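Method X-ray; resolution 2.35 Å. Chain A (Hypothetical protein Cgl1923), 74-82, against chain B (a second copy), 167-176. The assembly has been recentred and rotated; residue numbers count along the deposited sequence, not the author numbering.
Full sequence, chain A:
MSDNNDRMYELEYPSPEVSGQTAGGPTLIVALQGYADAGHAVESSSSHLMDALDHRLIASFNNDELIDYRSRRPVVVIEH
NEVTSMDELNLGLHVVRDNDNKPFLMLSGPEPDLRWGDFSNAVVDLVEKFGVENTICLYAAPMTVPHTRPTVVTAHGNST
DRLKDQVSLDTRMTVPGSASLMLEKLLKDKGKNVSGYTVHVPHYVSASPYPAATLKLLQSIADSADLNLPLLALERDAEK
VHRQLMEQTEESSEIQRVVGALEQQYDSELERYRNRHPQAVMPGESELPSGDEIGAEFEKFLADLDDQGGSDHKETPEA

Chain A 74-82: PVVVIEHNE
Chain B, residues 167-176: VSLDTRMTVP

How do the two copies meet? Strand 76-78 of chain A lies beside strand 173-175 of chain B and runs against it, the N-to-C directions 147° apart and the axes 4.7 Å apart at closest. The register pairs A:Val76 with B:Val175, A:Val77 with B:Thr174 and A:Ile78 with B:Met173, at CA-CA separations of 5.3, 4.5 and 5.3 Å. All six residues have extended backbones, with phi from -139° to -102° and psi from 117° to 159°. The two stretches together bury 648 Å².

Which backbone donors and acceptors are satisfied across the strands? Both hydrogen-bonded pairs close their rings completely. A:Val76 N gives to B:Val175 O at 3.0 Å, almost straight at 177°, and B:Val175 N returns to A:Val76 O at 2.8 Å. Two residues along, A:Ile78 N reaches B:Met173 O at 2.8 Å, and B:Met173 N reaches A:Ile78 O at 2.7 Å and 174°. Each of these four carbonyls also receives a CA-H contact from a neighbouring residue, as antiparallel geometry allows: B:Thr174 CA lies 3.2 Å from A:Val76 O, and A:Val77 CA 3.4 Å from B:Met173 O. The amides of A:Val77 and B:Thr174, a non-hydrogen-bonded pair, take no partner across this interface.

What do the side chains add on the two faces? A:Val76 (t), A:Ile78 (m, chi2 150°), B:Met173 (chi1 p, chi2 t) and B:Val175 (m) share one face. There A:Val76 CB lies 4.1 Å from B:Val175 CG2, and A:Ile78 CD1 lies 4.2 Å from the same CG2, so one methyl of B:Val175 meets both chain A residues. The other face carries A:Val77 (t) and B:Thr174 (p), whose CG2 atoms approach to 3.6 Å. A:Val77 CG1 also covers one face of the B:Arg172 guanidinium, 3.7 Å from NH2, while the carboxylate of A:Glu79 stands at the guanidinium edge. A:Glu79 (p, t, chi3 -67°) and B:Arg172 (t, t, t, chi4 -90°) form a salt bridge; its hydrogen bond from B:Arg172 NE to A:Glu79 OE2 is weak, at 3.3 Å and 141°.

How are polar groups served where the pairing ends? A:His80 and A:Asn81 both have positive phi and psi (60/42 and 42/45), turning the chain, and the A:Glu79 and A:Glu82 backbones exchange two weak hydrogen bonds. A water bridges the copies here, accepting from A:Asn81 N at 2.4 Å, a very short distance, and donating to B:Thr171 O at 2.8 Å. The A:Asn81 side chain (m, chi2 78°) starts sideways, but its end comes nearer chain B: ND2 makes a weak hydrogen bond to B:Ser168 O at 3.5 Å and has another partner elsewhere in the structure. Although A:Asn81 ND2 is 3.3 Å from B:Asp170 OD2, the angle is too poor for a hydrogen bond.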

# COMPACT_ATOMS: atom_id res chain seq x y z
N PRO A 74 -10.17 -7.52 3.69
CA PRO A 74 -10.89 -8.23 4.75
C PRO A 74 -11.72 -9.41 4.20
O PRO A 74 -12.47 -9.26 3.23
CB PRO A 74 -11.76 -7.14 5.40
CG PRO A 74 -11.77 -6.03 4.50
CD PRO A 74 -10.52 -6.09 3.66
N VAL A 75 -11.54 -10.56 4.85
CA VAL A 75 -11.96 -11.87 4.40
C VAL A 75 -13.47 -11.97 4.15
O VAL A 75 -14.30 -11.46 4.93
CB VAL A 75 -11.51 -12.93 5.41
CG1 VAL A 75 -12.23 -14.22 5.16
CG2 VAL A 75 -10.00 -13.16 5.28
N VAL A 76 -13.78 -12.58 3.02
CA VAL A 76 -15.13 -12.82 2.57
C VAL A 76 -15.38 -14.35 2.60
O VAL A 76 -14.52 -15.18 2.15
CB VAL A 76 -15.31 -12.30 1.12
CG1 VAL A 76 -16.65 -12.74 0.52
CG2 VAL A 76 -15.13 -10.79 1.05
N VAL A 77 -16.55 -14.72 3.11
CA VAL A 77 -17.04 -16.10 3.06
C VAL A 77 -18.10 -16.29 1.96
O VAL A 77 -19.17 -15.67 1.99
CB VAL A 77 -17.58 -16.59 4.43
CG1 VAL A 77 -18.20 -18.02 4.32
CG2 VAL A 77 -16.50 -16.53 5.51
N ILE A 78 -17.78 -17.11 0.98
CA ILE A 78 -18.77 -17.57 0.00
C ILE A 78 -19.20 -19.02 0.34
O ILE A 78 -18.35 -19.93 0.42
CB ILE A 78 -18.23 -17.55 -1.45
CG1 ILE A 78 -17.97 -16.11 -1.93
CG2 ILE A 78 -19.21 -18.30 -2.40
CD1 ILE A 78 -16.85 -16.00 -2.96
N GLU A 79 -20.50 -19.23 0.56
CA GLU A 79 -21.04 -20.60 0.60
C GLU A 79 -22.48 -20.72 0.14
O GLU A 79 -23.28 -19.77 0.32
CB GLU A 79 -20.82 -21.26 1.95
CG GLU A 79 -21.78 -20.86 3.05
CD GLU A 79 -21.37 -21.49 4.38
OE1 GLU A 79 -21.44 -22.75 4.49
OE2 GLU A 79 -20.95 -20.73 5.30
N HIS A 80 -22.81 -21.89 -0.42
CA HIS A 80 -24.09 -22.16 -1.11
C HIS A 80 -24.23 -21.20 -2.29
O HIS A 80 -25.30 -20.62 -2.53
CB HIS A 80 -25.28 -22.06 -0.15
CG HIS A 80 -25.19 -22.99 1.02
ND1 HIS A 80 -25.13 -22.54 2.33
CD2 HIS A 80 -25.11 -24.34 1.08
CE1 HIS A 80 -25.03 -23.58 3.14
NE2 HIS A 80 -25.02 -24.69 2.41
N ASN A 81 -23.10 -21.03 -3.00
CA ASN A 81 -22.92 -20.05 -4.09
C ASN A 81 -23.52 -18.66 -3.82
O ASN A 81 -24.18 -18.06 -4.67
CB ASN A 81 -23.34 -20.65 -5.44
CG ASN A 81 -22.49 -21.86 -5.80
OD1 ASN A 81 -22.70 -22.95 -5.27
ND2 ASN A 81 -21.51 -21.68 -6.70
N GLU A 82 -23.26 -18.16 -2.62
CA GLU A 82 -23.71 -16.84 -2.21
C GLU A 82 -22.63 -16.17 -1.36
O GLU A 82 -21.86 -16.85 -0.65
CB GLU A 82 -25.00 -16.98 -1.41
CG GLU A 82 -25.84 -15.71 -1.33
CD GLU A 82 -26.87 -15.58 -2.46
OE1 GLU A 82 -27.42 -16.62 -2.91
OE2 GLU A 82 -27.14 -14.43 -2.88
N VAL B 167 -19.94 -24.70 -14.65
CA VAL B 167 -19.57 -25.93 -13.94
C VAL B 167 -19.32 -25.64 -12.44
O VAL B 167 -18.37 -26.15 -11.83
CB VAL B 167 -18.38 -26.65 -14.70
CG1 VAL B 167 -17.66 -27.67 -13.82
CG2 VAL B 167 -18.89 -27.35 -16.00
N SER B 168 -20.22 -24.84 -11.86
CA SER B 168 -20.05 -24.23 -10.53
C SER B 168 -20.48 -25.08 -9.33
O SER B 168 -21.26 -24.63 -8.49
CB SER B 168 -20.79 -22.90 -10.47
OG SER B 168 -22.17 -23.13 -10.41
N LEU B 169 -19.98 -26.31 -9.28
CA LEU B 169 -20.22 -27.22 -8.16
C LEU B 169 -19.38 -26.70 -6.98
O LEU B 169 -18.16 -26.91 -6.93
CB LEU B 169 -19.86 -28.67 -8.54
CG LEU B 169 -20.51 -29.92 -7.90
CD1 LEU B 169 -22.03 -29.79 -7.66
CD2 LEU B 169 -20.21 -31.18 -8.75
N ASP B 170 -20.06 -26.01 -6.06
CA ASP B 170 -19.38 -25.25 -5.03
C ASP B 170 -19.72 -25.71 -3.60
O ASP B 170 -20.68 -26.46 -3.38
CB ASP B 170 -19.68 -23.75 -5.22
CG ASP B 170 -18.55 -22.98 -5.99
OD1 ASP B 170 -17.90 -23.54 -6.92
OD2 ASP B 170 -18.35 -21.78 -5.66
N THR B 171 -18.89 -25.26 -2.67
CA THR B 171 -19.02 -25.48 -1.23
C THR B 171 -18.68 -24.17 -0.49
O THR B 171 -18.84 -23.07 -1.05
CB THR B 171 -18.09 -26.61 -0.75
OG1 THR B 171 -16.72 -26.27 -1.06
CG2 THR B 171 -18.46 -27.95 -1.42
N ARG B 172 -18.21 -24.28 0.75
CA ARG B 172 -17.84 -23.11 1.55
C ARG B 172 -16.38 -22.71 1.37
O ARG B 172 -15.48 -23.53 1.60
CB ARG B 172 -18.08 -23.37 3.03
CG ARG B 172 -17.58 -22.26 3.92
CD ARG B 172 -17.63 -22.63 5.36
NE ARG B 172 -17.83 -21.46 6.21
CZ ARG B 172 -16.85 -20.72 6.72
NH1 ARG B 172 -15.57 -21.02 6.48
NH2 ARG B 172 -17.15 -19.67 7.48
N MET B 173 -16.15 -21.45 0.99
CA MET B 173 -14.77 -20.95 0.93
C MET B 173 -14.57 -19.52 1.45
O MET B 173 -15.48 -18.68 1.44
CB MET B 173 -14.15 -21.15 -0.46
CG MET B 173 -14.70 -20.22 -1.51
SD MET B 173 -14.21 -20.74 -3.16
CE MET B 173 -15.73 -21.46 -3.77
N THR B 174 -13.36 -19.28 1.96
CA THR B 174 -13.00 -17.94 2.42
C THR B 174 -11.96 -17.37 1.45
O THR B 174 -10.90 -17.98 1.22
CB THR B 174 -12.48 -17.92 3.88
OG1 THR B 174 -11.32 -18.75 3.96
CG2 THR B 174 -13.55 -18.45 4.86
N VAL B 175 -12.29 -16.22 0.86
CA VAL B 175 -11.38 -15.53 -0.08
C VAL B 175 -10.92 -14.15 0.46
O VAL B 175 -11.56 -13.59 1.35
CB VAL B 175 -11.98 -15.44 -1.52
CG1 VAL B 175 -12.33 -16.83 -2.07
CG2 VAL B 175 -13.20 -14.52 -1.58
N PRO B 176 -9.79 -13.61 -0.05
CA PRO B 176 -9.50 -12.23 0.36
C PRO B 176 -10.58 -11.27 -0.20
O PRO B 176 -11.12 -11.48 -1.32
CB PRO B 176 -8.09 -11.97 -0.20
CG PRO B 176 -7.48 -13.42 -0.47
CD PRO B 176 -8.74 -14.18 -0.92
O HOH W 1 -21.00 -22.13 -2.59